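Local coordinates for protein probable acetyltransferase (Pseudomonas aeruginosa PAO1, PDB 2EUI) that is of unknown function but probably transfers acyl groups, as a dimeric member of the GNAT acetyltransferase family, at residues M1-A6 against I49-D55. Numbering follows the deposited sequence.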
loop_
_atom_site.group_PDB
_atom_site.type_symbol
_atom_site.label_atom_id
_atom_site.label_comp_id
_atom_site.label_asym_id
_atom_site.label_seq_id
_atom_site.Cartn_x
_atom_site.Cartn_y
_atom_site.Cartn_z
HETATM N N MSE A 1 16.269 -19.260 -12.064
HETATM C CA MSE A 1 15.950 -20.088 -13.257
HETATM C C MSE A 1 14.477 -20.453 -13.251
HETATM O O MSE A 1 13.845 -20.579 -14.298
HETATM C CB MSE A 1 16.786 -21.363 -13.262
HETATM C CG MSE A 1 16.634 -22.193 -14.530
HETATM SE SE MSE A 1 18.087 -23.491 -14.692
HETATM C CE MSE A 1 19.586 -22.213 -14.773
ATOM N N ARG A 2 13.929 -20.622 -12.059
ATOM C CA ARG A 2 12.525 -20.963 -11.927
ATOM C C ARG A 2 11.885 -20.088 -10.844
ATOM O O ARG A 2 12.473 -19.863 -9.779
ATOM C CB ARG A 2 12.388 -22.449 -11.593
ATOM C CG ARG A 2 10.968 -22.917 -11.331
ATOM C CD ARG A 2 10.953 -24.417 -11.098
ATOM N NE ARG A 2 12.131 -24.822 -10.340
ATOM C CZ ARG A 2 12.093 -25.588 -9.254
ATOM N NH1 ARG A 2 10.931 -26.044 -8.795
ATOM N NH2 ARG A 2 13.217 -25.875 -8.609
ATOM N N ILE A 3 10.695 -19.570 -11.145
ATOM C CA ILE A 3 9.971 -18.721 -10.205
ATOM C C ILE A 3 8.747 -19.470 -9.708
ATOM O O ILE A 3 8.072 -20.145 -10.477
ATOM C CB ILE A 3 9.503 -17.402 -10.858
ATOM C CG1 ILE A 3 10.688 -16.682 -11.509
ATOM C CG2 ILE A 3 8.844 -16.512 -9.802
ATOM C CD1 ILE A 3 11.879 -16.469 -10.599
ATOM N N VAL A 4 8.466 -19.342 -8.419
ATOM C CA VAL A 4 7.329 -20.020 -7.815
ATOM C C VAL A 4 6.672 -19.145 -6.749
ATOM O O VAL A 4 7.355 -18.394 -6.045
ATOM C CB VAL A 4 7.793 -21.361 -7.189
ATOM C CG1 VAL A 4 7.007 -21.678 -5.923
ATOM C CG2 VAL A 4 7.625 -22.472 -8.203
ATOM N N GLN A 5 5.349 -19.228 -6.628
ATOM C CA GLN A 5 4.683 -18.431 -5.613
ATOM C C GLN A 5 4.804 -19.059 -4.234
ATOM O O GLN A 5 4.482 -20.225 -4.026
ATOM C CB GLN A 5 3.215 -18.216 -5.947
ATOM C CG GLN A 5 2.469 -17.421 -4.889
ATOM C CD GLN A 5 1.358 -16.569 -5.478
ATOM O OE1 GLN A 5 1.035 -16.685 -6.654
ATOM N NE2 GLN A 5 0.768 -15.708 -4.661
ATOM N N ALA A 6 5.294 -18.272 -3.289
ATOM C CA ALA A 6 5.459 -18.742 -1.932
ATOM C C ALA A 6 4.112 -19.055 -1.294
ATOM O O ALA A 6 3.139 -18.328 -1.473
ATOM C CB ALA A 6 6.188 -17.691 -1.112
ATOM N N ILE A 49 4.222 -13.355 -2.776
ATOM C CA ILE A 49 5.663 -13.495 -2.626
ATOM C C ILE A 49 6.201 -14.441 -3.695
ATOM O O ILE A 49 5.827 -15.608 -3.738
ATOM C CB ILE A 49 6.007 -14.066 -1.233
ATOM C CG1 ILE A 49 5.695 -13.016 -0.167
ATOM C CG2 ILE A 49 7.473 -14.539 -1.184
ATOM C CD1 ILE A 49 5.936 -13.483 1.244
ATOM N N TYR A 50 7.072 -13.941 -4.565
ATOM C CA TYR A 50 7.652 -14.791 -5.597
ATOM C C TYR A 50 9.022 -15.267 -5.139
ATOM O O TYR A 50 9.785 -14.509 -4.549
ATOM C CB TYR A 50 7.776 -14.043 -6.929
ATOM C CG TYR A 50 6.453 -13.736 -7.581
ATOM C CD1 TYR A 50 5.566 -14.757 -7.923
ATOM C CD2 TYR A 50 6.064 -12.419 -7.818
ATOM C CE1 TYR A 50 4.320 -14.474 -8.482
ATOM C CE2 TYR A 50 4.822 -12.121 -8.376
ATOM C CZ TYR A 50 3.954 -13.151 -8.703
ATOM O OH TYR A 50 2.716 -12.853 -9.229
ATOM N N LEU A 51 9.308 -16.536 -5.412
ATOM C CA LEU A 51 10.568 -17.159 -5.033
ATOM C C LEU A 51 11.343 -17.646 -6.249
ATOM O O LEU A 51 10.800 -18.377 -7.080
ATOM C CB LEU A 51 10.318 -18.366 -4.116
ATOM C CG LEU A 51 9.525 -18.154 -2.826
ATOM C CD1 LEU A 51 9.278 -19.487 -2.117
ATOM C CD2 LEU A 51 10.282 -17.184 -1.941
ATOM N N ALA A 52 12.609 -17.243 -6.349
ATOM C CA ALA A 52 13.479 -17.684 -7.445
ATOM C C ALA A 52 14.239 -18.908 -6.942
ATOM O O ALA A 52 15.071 -18.799 -6.033
ATOM C CB ALA A 52 14.468 -16.574 -7.837
ATOM N N LEU A 53 13.949 -20.069 -7.526
ATOM C CA LEU A 53 14.602 -21.315 -7.116
ATOM C C LEU A 53 15.497 -21.918 -8.197
ATOM O O LEU A 53 15.130 -21.947 -9.376
ATOM C CB LEU A 53 13.551 -22.349 -6.716
ATOM C CG LEU A 53 12.414 -21.874 -5.812
ATOM C CD1 LEU A 53 11.629 -23.086 -5.294
ATOM C CD2 LEU A 53 12.981 -21.046 -4.655
ATOM N N ALA A 54 16.670 -22.398 -7.789
ATOM C CA ALA A 54 17.611 -23.023 -8.721
ATOM C C ALA A 54 16.910 -24.247 -9.304
ATOM O O ALA A 54 16.165 -24.923 -8.595
ATOM C CB ALA A 54 18.869 -23.436 -7.989
ATOM N N ASP A 55 17.144 -24.540 -10.582
ATOM C CA ASP A 55 16.474 -25.672 -11.215
ATOM C C ASP A 55 16.654 -26.987 -10.466
ATOM O O ASP A 55 15.676 -27.693 -10.200
ATOM C CB ASP A 55 16.935 -25.857 -12.667
ATOM C CG ASP A 55 15.891 -26.590 -13.533
ATOM O OD1 ASP A 55 14.889 -27.087 -12.965
ATOM O OD2 ASP A 55 16.079 -26.662 -14.775
#
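Antiparallel strand pairing joins the edge strand 2-5 to strand 48-53 at one margin of the mixed GNAT sheet; the axes of the short segments 2-5 and 49-53 approach to 4.5 Å with their directions 148° apart. Two hydrogen-bonded pairs set the register: R2 N to L53 O (3.2 Å) with L53 N to R2 O (2.7 Å), and V4 N to L51 O (2.9 Å) with L51 N to V4 O (2.8 Å). A6 N to I49 O (2.8 Å, 171° at the hydrogen) prolongs the pattern. At the non-hydrogen-bonded pairs I3-A52 and Q5-Y50, side chains share one face; I3 CG2 lies 3.9 Å from Y50 CB and I3 CD1 3.8 Å from A52 CB, and helix 92-109 packs here, H102 meeting the Y50 ring edge-to-face. On the opposite face, L51 touches L14 of helix 11-24. The R2 side chain reaches across to strand 48-53, where R2 NH2 donates to A54 O (3.1 Å), just beyond that strand's last residue, and L53 CB lies over one face of the guanidinium. Main-chain bonding thus fixes the alignment, while apolar contacts and one arginine side-chain bond supplement it.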